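Uncharacterized protein (Enterococcus faecalis, PDB 2QRU) is of unknown function but has an alpha/beta-hydrolase fold and is probably a hydrolase. Local coordinates at residues D135-K140 with G195-Y200. Residues are numbered along the deposited sequence; the frame is centred on the assembly and turned at random.
Sequences DLEFIK and GDWSAY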
ATOM      1  N   ASP A 135      10.765   2.882  -5.451  1.00 26.00           N
ATOM      2  CA  ASP A 135      11.207   4.262  -5.640  1.00 25.67           C
ATOM      3  C   ASP A 135      10.150   4.967  -6.494  1.00 25.57           C
ATOM      4  O   ASP A 135       9.170   4.348  -6.918  1.00 26.09           O
ATOM      5  CB  ASP A 135      12.639   4.317  -6.224  1.00 25.19           C
ATOM      6  CG  ASP A 135      12.729   3.799  -7.647  1.00 26.77           C
ATOM      7  OD1 ASP A 135      11.916   4.233  -8.498  1.00 24.87           O
ATOM      8  OD2 ASP A 135      13.635   2.974  -7.929  1.00 28.92           O
ATOM      9  N   LEU A 136      10.341   6.270  -6.695  1.00 25.69           N
ATOM     10  CA  LEU A 136       9.351   7.080  -7.390  1.00 24.96           C
ATOM     11  C   LEU A 136       9.816   7.469  -8.813  1.00 25.08           C
ATOM     12  O   LEU A 136       9.175   8.300  -9.480  1.00 24.81           O
ATOM     13  CB  LEU A 136       9.035   8.324  -6.532  1.00 25.78           C
ATOM     14  CG  LEU A 136       8.457   7.967  -5.143  1.00 26.32           C
ATOM     15  CD1 LEU A 136       8.345   9.227  -4.291  1.00 27.82           C
ATOM     16  CD2 LEU A 136       7.127   7.250  -5.249  1.00 30.21           C
ATOM     17  N   GLU A 137      10.898   6.844  -9.307  1.00 24.78           N
ATOM     18  CA  GLU A 137      11.493   7.302 -10.583  1.00 24.71           C
ATOM     19  C   GLU A 137      10.502   7.179 -11.733  1.00 24.90           C
ATOM     20  O   GLU A 137      10.491   7.995 -12.648  1.00 25.24           O
ATOM     21  CB  GLU A 137      12.758   6.517 -10.928  1.00 25.13           C
ATOM     22  CG  GLU A 137      13.823   6.640  -9.880  1.00 26.18           C
ATOM     23  CD  GLU A 137      14.229   8.087  -9.666  1.00 29.76           C
ATOM     24  OE1 GLU A 137      14.487   8.792 -10.669  1.00 28.08           O
ATOM     25  OE2 GLU A 137      14.250   8.502  -8.497  1.00 30.70           O
ATOM     26  N   PHE A 138       9.657   6.149 -11.677  1.00 24.49           N
ATOM     27  CA  PHE A 138       8.765   5.855 -12.795  1.00 24.68           C
ATOM     28  C   PHE A 138       7.748   6.992 -13.060  1.00 25.07           C
ATOM     29  O   PHE A 138       7.200   7.096 -14.161  1.00 25.97           O
ATOM     30  CB  PHE A 138       8.073   4.495 -12.587  1.00 24.31           C
ATOM     31  CG  PHE A 138       7.067   4.508 -11.474  1.00 25.13           C
ATOM     32  CD1 PHE A 138       7.486   4.336 -10.162  1.00 22.75           C
ATOM     33  CD2 PHE A 138       5.717   4.687 -11.727  1.00 24.71           C
ATOM     34  CE1 PHE A 138       6.593   4.386  -9.129  1.00 24.96           C
ATOM     35  CE2 PHE A 138       4.793   4.715 -10.692  1.00 26.30           C
ATOM     36  CZ  PHE A 138       5.234   4.571  -9.382  1.00 24.88           C
ATOM     37  N   ILE A 139       7.497   7.848 -12.071  1.00 25.98           N
ATOM     38  CA  ILE A 139       6.514   8.930 -12.275  1.00 26.34           C
ATOM     39  C   ILE A 139       7.081  10.074 -13.135  1.00 27.09           C
ATOM     40  O   ILE A 139       6.347  10.992 -13.519  1.00 25.98           O
ATOM     41  CB  ILE A 139       5.878   9.477 -10.949  1.00 26.84           C
ATOM     42  CG1 ILE A 139       6.801  10.451 -10.217  1.00 26.19           C
ATOM     43  CG2 ILE A 139       5.423   8.318 -10.053  1.00 27.06           C
ATOM     44  CD1 ILE A 139       6.197  11.025  -8.925  1.00 26.12           C
ATOM     45  N   LYS A 140       8.378   9.991 -13.440  1.00 26.96           N
ATOM     46  CA  LYS A 140       9.031  10.959 -14.332  1.00 28.72           C
ATOM     47  C   LYS A 140       8.690  10.650 -15.785  1.00 30.02           C
ATOM     48  O   LYS A 140       8.776  11.530 -16.659  1.00 29.88           O
ATOM     49  CB  LYS A 140      10.539  10.911 -14.141  1.00 28.48           C
ATOM     50  CG  LYS A 140      11.051  11.487 -12.832  1.00 28.26           C
ATOM     51  CD  LYS A 140      12.566  11.246 -12.693  1.00 28.70           C
ATOM     52  CE  LYS A 140      13.156  11.937 -11.457  1.00 26.71           C
ATOM     53  NZ  LYS A 140      14.575  11.547 -11.231  1.00 25.87           N
ATOM     54  N   GLY A 195      15.100  16.697  -9.133  1.00 28.09           N
ATOM     55  CA  GLY A 195      14.934  15.325  -9.628  1.00 28.24           C
ATOM     56  C   GLY A 195      15.767  14.281  -8.913  1.00 27.97           C
ATOM     57  O   GLY A 195      15.687  13.100  -9.236  1.00 28.67           O
ATOM     58  N   ASP A 196      16.582  14.702  -7.949  1.00 26.92           N
ATOM     59  CA  ASP A 196      17.306  13.753  -7.124  1.00 26.46           C
ATOM     60  C   ASP A 196      16.375  13.252  -6.030  1.00 26.70           C
ATOM     61  O   ASP A 196      16.170  13.911  -4.991  1.00 26.82           O
ATOM     62  CB  ASP A 196      18.594  14.371  -6.535  1.00 26.48           C
ATOM     63  CG  ASP A 196      19.340  13.399  -5.625  1.00 28.48           C
ATOM     64  OD1 ASP A 196      18.857  12.263  -5.425  1.00 27.83           O
ATOM     65  OD2 ASP A 196      20.401  13.768  -5.076  1.00 30.87           O
ATOM     66  N   TRP A 197      15.765  12.092  -6.291  1.00 25.67           N
ATOM     67  CA  TRP A 197      14.782  11.514  -5.362  1.00 25.75           C
ATOM     68  C   TRP A 197      15.346  10.303  -4.650  1.00 26.04           C
ATOM     69  O   TRP A 197      14.606   9.395  -4.232  1.00 25.90           O
ATOM     70  CB  TRP A 197      13.486  11.163  -6.099  1.00 26.40           C
ATOM     71  CG  TRP A 197      12.862  12.324  -6.804  1.00 25.21           C
ATOM     72  CD1 TRP A 197      13.100  13.666  -6.581  1.00 26.91           C
ATOM     73  CD2 TRP A 197      11.855  12.260  -7.814  1.00 26.13           C
ATOM     74  NE1 TRP A 197      12.337  14.426  -7.424  1.00 27.50           N
ATOM     75  CE2 TRP A 197      11.553  13.596  -8.184  1.00 25.24           C
ATOM     76  CE3 TRP A 197      11.167  11.202  -8.440  1.00 25.85           C
ATOM     77  CZ2 TRP A 197      10.599  13.903  -9.155  1.00 27.73           C
ATOM     78  CZ3 TRP A 197      10.232  11.505  -9.418  1.00 26.03           C
ATOM     79  CH2 TRP A 197       9.940  12.850  -9.753  1.00 25.62           C
ATOM     80  N   SER A 198      16.670  10.289  -4.501  1.00 26.91           N
ATOM     81  CA  SER A 198      17.349   9.159  -3.897  1.00 26.83           C
ATOM     82  C   SER A 198      16.840   8.901  -2.480  1.00 26.19           C
ATOM     83  O   SER A 198      16.793   7.754  -2.056  1.00 28.30           O
ATOM     84  CB  SER A 198      18.873   9.364  -3.904  1.00 27.57           C
ATOM     85  OG  SER A 198      19.164  10.604  -3.323  1.00 30.67           O
ATOM     86  N   ALA A 199      16.441   9.944  -1.742  1.00 26.55           N
ATOM     87  CA  ALA A 199      15.959   9.719  -0.360  1.00 26.67           C
ATOM     88  C   ALA A 199      14.672   8.896  -0.332  1.00 27.29           C
ATOM     89  O   ALA A 199      14.329   8.306   0.690  1.00 28.61           O
ATOM     90  CB  ALA A 199      15.740  11.033   0.380  1.00 26.60           C
ATOM     91  N   TYR A 200      13.975   8.856  -1.468  1.00 26.55           N
ATOM     92  CA  TYR A 200      12.674   8.198  -1.573  1.00 27.05           C
ATOM     93  C   TYR A 200      12.790   6.795  -2.153  1.00 26.86           C
ATOM     94  O   TYR A 200      11.766   6.095  -2.304  1.00 26.55           O
ATOM     95  CB  TYR A 200      11.756   9.044  -2.451  1.00 26.49           C
ATOM     96  CG  TYR A 200      11.489  10.406  -1.857  1.00 24.68           C
ATOM     97  CD1 TYR A 200      12.383  11.469  -2.046  1.00 24.85           C
ATOM     98  CD2 TYR A 200      10.357  10.622  -1.044  1.00 25.95           C
ATOM     99  CE1 TYR A 200      12.151  12.711  -1.480  1.00 23.94           C
ATOM    100  CE2 TYR A 200      10.111  11.878  -0.480  1.00 24.63           C
ATOM    101  CZ  TYR A 200      11.021  12.914  -0.697  1.00 25.19           C
ATOM    102  OH  TYR A 200      10.797  14.164  -0.136  1.00 26.23           O
TER
HETATM  103  O   HOH W   1      12.929   7.761  -6.188  1.00 23.22           O
HETATM  104  O   HOH W   2      16.299  10.180  -8.395  1.00 30.58           O
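Lys140 lies over one face of the Trp197 indole, a cation-pi contact between two loops of the alpha/beta-hydrolase fold. Segment 135-140 follows strand 127-130; 195-200 precedes helix 204-208. The lysine chain is extended beyond CG and runs past the indole in the opposite direction. Lys140 CE sits 3.5 Å from the centroid of the Trp197 six-membered ring, 9° off the normal, a CH-pi contact. Lys140 NZ is 4.5 Å from that Trp197 centroid. Two oxygens grip NZ: it forms a salt bridge with Glu137 OE1, on its syn lone pair, and a hydrogen bond to Gly195 O. Glu137 starts away from 195-200, but its chain bends at chi2 (-59°), which turns CD toward Trp197. Glu137 OE2 accepts from two waters; one accepts from Leu136 N and donates to Trp197 O, the other accepts from Trp197 N. Leu136 O meets the indole at its edge, 3.4 Å from Trp197 CZ3, and Ile139 CG1 touches the same carbon obliquely. Leu136 CD1 also packs on Tyr200 CB, and both side chains touch Ile74 of helix 74-93. Trp197 NE1 donates a hydrogen bond to Pro192 O. Lys140 NZ meets Gly195 O at 2.8 Å, in the carbonyl plane, C=O...N angle 139°.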